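Local structure of outer membrane associated protein (Francisella tularensis subsp. tularensis, 6U83) at residues S81-S89 and A164-E172. The protein is an outer membrane protein, probably a porin, whose OmpA-like domain, the part described here, binds d-alanine. Numbering follows the deposited sequence.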
loop_
_atom_site.group_PDB
_atom_site.type_symbol
_atom_site.label_atom_id
_atom_site.label_comp_id
_atom_site.label_asym_id
_atom_site.label_seq_id
_atom_site.Cartn_x
_atom_site.Cartn_y
_atom_site.Cartn_z
ATOM N N SER A 81 -8.415 6.273 -1.760
ATOM C CA SER A 81 -7.941 6.812 -3.029
ATOM C C SER A 81 -7.296 5.732 -3.880
ATOM O O SER A 81 -7.441 5.725 -5.107
ATOM C CB SER A 81 -6.950 7.941 -2.782
ATOM O OG SER A 81 -7.625 9.081 -2.291
ATOM N N PHE A 82 -6.555 4.831 -3.242
ATOM C CA PHE A 82 -5.997 3.682 -3.943
ATOM C C PHE A 82 -7.093 2.887 -4.634
ATOM O O PHE A 82 -6.973 2.531 -5.810
ATOM C CB PHE A 82 -5.247 2.815 -2.935
ATOM C CG PHE A 82 -4.386 1.770 -3.551
ATOM C CD1 PHE A 82 -3.263 2.120 -4.265
ATOM C CD2 PHE A 82 -4.675 0.438 -3.379
ATOM C CE1 PHE A 82 -2.460 1.168 -4.808
ATOM C CE2 PHE A 82 -3.872 -0.514 -3.921
ATOM C CZ PHE A 82 -2.761 -0.148 -4.638
ATOM N N VAL A 83 -8.183 2.607 -3.914
ATOM C CA VAL A 83 -9.274 1.817 -4.476
ATOM C C VAL A 83 -9.965 2.579 -5.600
ATOM O O VAL A 83 -10.330 1.996 -6.632
ATOM C CB VAL A 83 -10.260 1.418 -3.363
ATOM C CG1 VAL A 83 -11.515 0.797 -3.947
ATOM C CG2 VAL A 83 -9.588 0.461 -2.383
ATOM N N ASN A 84 -10.152 3.893 -5.420
ATOM C CA ASN A 84 -10.785 4.728 -6.440
ATOM C C ASN A 84 -10.031 4.660 -7.764
ATOM O O ASN A 84 -10.642 4.713 -8.840
ATOM C CB ASN A 84 -10.862 6.176 -5.941
ATOM C CG ASN A 84 -12.156 6.869 -6.331
ATOM O OD1 ASN A 84 -13.166 6.758 -5.630
ATOM N ND2 ASN A 84 -12.133 7.598 -7.444
ATOM N N PHE A 85 -8.707 4.527 -7.702
ATOM C CA PHE A 85 -7.909 4.370 -8.911
ATOM C C PHE A 85 -8.103 2.988 -9.524
ATOM O O PHE A 85 -8.215 2.853 -10.750
ATOM C CB PHE A 85 -6.446 4.621 -8.563
ATOM C CG PHE A 85 -5.491 4.412 -9.701
ATOM C CD1 PHE A 85 -5.404 5.330 -10.725
ATOM C CD2 PHE A 85 -4.636 3.329 -9.708
ATOM C CE1 PHE A 85 -4.507 5.157 -11.751
ATOM C CE2 PHE A 85 -3.740 3.148 -10.735
ATOM C CZ PHE A 85 -3.675 4.065 -11.759
ATOM N N ILE A 86 -8.152 1.953 -8.683
ATOM C CA ILE A 86 -8.377 0.596 -9.169
ATOM C C ILE A 86 -9.722 0.498 -9.882
ATOM O O ILE A 86 -9.820 -0.067 -10.976
ATOM C CB ILE A 86 -8.276 -0.407 -8.006
ATOM C CG1 ILE A 86 -6.841 -0.464 -7.493
ATOM C CG2 ILE A 86 -8.757 -1.795 -8.432
ATOM C CD1 ILE A 86 -6.752 -1.006 -6.091
ATOM N N LYS A 87 -10.777 1.053 -9.277
ATOM C CA LYS A 87 -12.094 0.978 -9.908
ATOM C C LYS A 87 -12.152 1.794 -11.194
ATOM O O LYS A 87 -12.893 1.446 -12.119
ATOM C CB LYS A 87 -13.180 1.443 -8.936
ATOM C CG LYS A 87 -13.410 0.518 -7.746
ATOM C CD LYS A 87 -14.710 0.851 -6.996
ATOM C CE LYS A 87 -14.642 2.195 -6.281
ATOM N NZ LYS A 87 -15.956 2.580 -5.684
ATOM N N ASP A 88 -11.383 2.879 -11.274
ATOM C CA ASP A 88 -11.410 3.695 -12.479
ATOM C C ASP A 88 -10.521 3.119 -13.567
ATOM O O ASP A 88 -10.865 3.186 -14.750
ATOM C CB ASP A 88 -10.996 5.130 -12.160
ATOM C CG ASP A 88 -12.163 5.976 -11.691
ATOM O OD1 ASP A 88 -13.268 5.831 -12.262
ATOM O OD2 ASP A 88 -11.979 6.780 -10.748
ATOM N N SER A 89 -9.381 2.548 -13.192
ATOM C CA SER A 89 -8.495 1.935 -14.170
ATOM C C SER A 89 -8.971 0.565 -14.623
ATOM O O SER A 89 -8.333 -0.036 -15.494
ATOM C CB SER A 89 -7.084 1.820 -13.597
ATOM O OG SER A 89 -6.587 3.103 -13.262
ATOM N N ALA A 164 1.303 -2.076 -1.428
ATOM C CA ALA A 164 0.726 -2.564 -2.674
ATOM C C ALA A 164 1.059 -1.576 -3.781
ATOM O O ALA A 164 1.228 -0.380 -3.522
ATOM C CB ALA A 164 -0.789 -2.737 -2.565
ATOM N N SER A 165 1.143 -2.084 -5.012
ATOM C CA SER A 165 1.352 -1.240 -6.175
ATOM C C SER A 165 0.615 -1.828 -7.370
ATOM O O SER A 165 0.630 -3.039 -7.582
ATOM C CB SER A 165 2.846 -1.081 -6.485
ATOM O OG SER A 165 3.495 -2.334 -6.592
ATOM N N VAL A 166 -0.031 -0.956 -8.146
ATOM C CA VAL A 166 -0.713 -1.336 -9.378
ATOM C C VAL A 166 -0.334 -0.348 -10.477
ATOM O O VAL A 166 0.046 0.793 -10.206
ATOM C CB VAL A 166 -2.243 -1.387 -9.182
ATOM C CG1 VAL A 166 -2.620 -2.518 -8.234
ATOM C CG2 VAL A 166 -2.744 -0.075 -8.637
ATOM N N SER A 167 -0.433 -0.793 -11.725
ATOM C CA SER A 167 -0.082 0.023 -12.874
ATOM C C SER A 167 -1.209 0.004 -13.889
ATOM O O SER A 167 -1.983 -0.948 -13.976
ATOM C CB SER A 167 1.205 -0.460 -13.547
ATOM O OG SER A 167 2.273 -0.425 -12.628
ATOM N N ALA A 168 -1.284 1.061 -14.662
ATOM C CA ALA A 168 -2.303 1.149 -15.689
ATOM C C ALA A 168 -1.916 2.270 -16.634
ATOM O O ALA A 168 -1.193 3.190 -16.234
ATOM C CB ALA A 168 -3.682 1.401 -15.078
ATOM N N PRO A 169 -2.340 2.221 -17.890
ATOM C CA PRO A 169 -2.084 3.348 -18.790
ATOM C C PRO A 169 -2.746 4.622 -18.272
ATOM O O PRO A 169 -3.725 4.582 -17.522
ATOM C CB PRO A 169 -2.695 2.885 -20.116
ATOM C CG PRO A 169 -2.674 1.373 -20.035
ATOM C CD PRO A 169 -2.930 1.065 -18.593
ATOM N N LEU A 170 -2.184 5.765 -18.666
ATOM C CA LEU A 170 -2.776 7.040 -18.287
ATOM C C LEU A 170 -4.029 7.293 -19.110
ATOM O O LEU A 170 -4.034 7.106 -20.330
ATOM C CB LEU A 170 -1.777 8.178 -18.476
ATOM C CG LEU A 170 -0.940 8.466 -17.234
ATOM C CD1 LEU A 170 0.108 9.513 -17.523
ATOM C CD2 LEU A 170 -1.849 8.904 -16.096
ATOM N N LYS A 171 -5.090 7.714 -18.433
ATOM C CA LYS A 171 -6.388 7.886 -19.069
ATOM C C LYS A 171 -6.468 9.231 -19.785
ATOM O O LYS A 171 -5.999 10.251 -19.274
ATOM C CB LYS A 171 -7.498 7.780 -18.019
ATOM C CG LYS A 171 -7.439 6.518 -17.151
ATOM C CD LYS A 171 -7.878 5.280 -17.924
ATOM C CE LYS A 171 -7.556 3.999 -17.163
ATOM N NZ LYS A 171 -8.085 2.783 -17.851
ATOM N N GLU A 172 -7.062 9.231 -20.977
ATOM C CA GLU A 172 -7.309 10.473 -21.698
ATOM C C GLU A 172 -8.459 11.234 -21.049
ATOM O O GLU A 172 -9.430 10.635 -20.580
ATOM C CB GLU A 172 -7.618 10.187 -23.166
ATOM C CG GLU A 172 -6.376 9.983 -24.030
ATOM C CD GLU A 172 -6.686 9.382 -25.396
ATOM O OE1 GLU A 172 -7.489 8.428 -25.461
ATOM O OE2 GLU A 172 -6.130 9.864 -26.407
#
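Val166 CG2 touches the rings of both Phe82 and Phe85, lying 4.0 Å from Phe82 CZ and from Phe85 CE2. It meets Phe85 at the ring edge, close to the ring plane. Branched valine suits a strand and offers one methyl to both rings. Both phenylalanines hold CG anti to the backbone N (chi1 -168° in Phe82, 176° in Phe85), which carries their large flat rings from the helix to the buried strand face. Phe82 CZ also reaches Ala164 CB at 3.9 Å, and Phe85 CZ approaches Ala168 CB more loosely. Small Ala164 leaves room for the Phe82 ring, while Ala168 lets Ser89 come close, CB to CB at 3.7 Å. Ser89 OG donates to Phe85 O at 3.0 Å, from above the carbonyl plane, and lies 3.3 Å above one face of the Phe85 ring, toward its rim. Phe85 O also accepts from Ser89 N. Val94 of strand 94-98 touches Phe82 and Val166, extending this core of the alpha/beta OmpA-like domain. Farther along, Lys171 bends at chi2 (-74°), its NZ 3.7 Å from Ser89 O, too long for a hydrogen bond. Helix and strand are therefore joined chiefly by apolar contact: the Ser89 hydroxyl, beside the Ala168 methyl, is bonded back to its own helix, and charged Lys171 lies at the periphery.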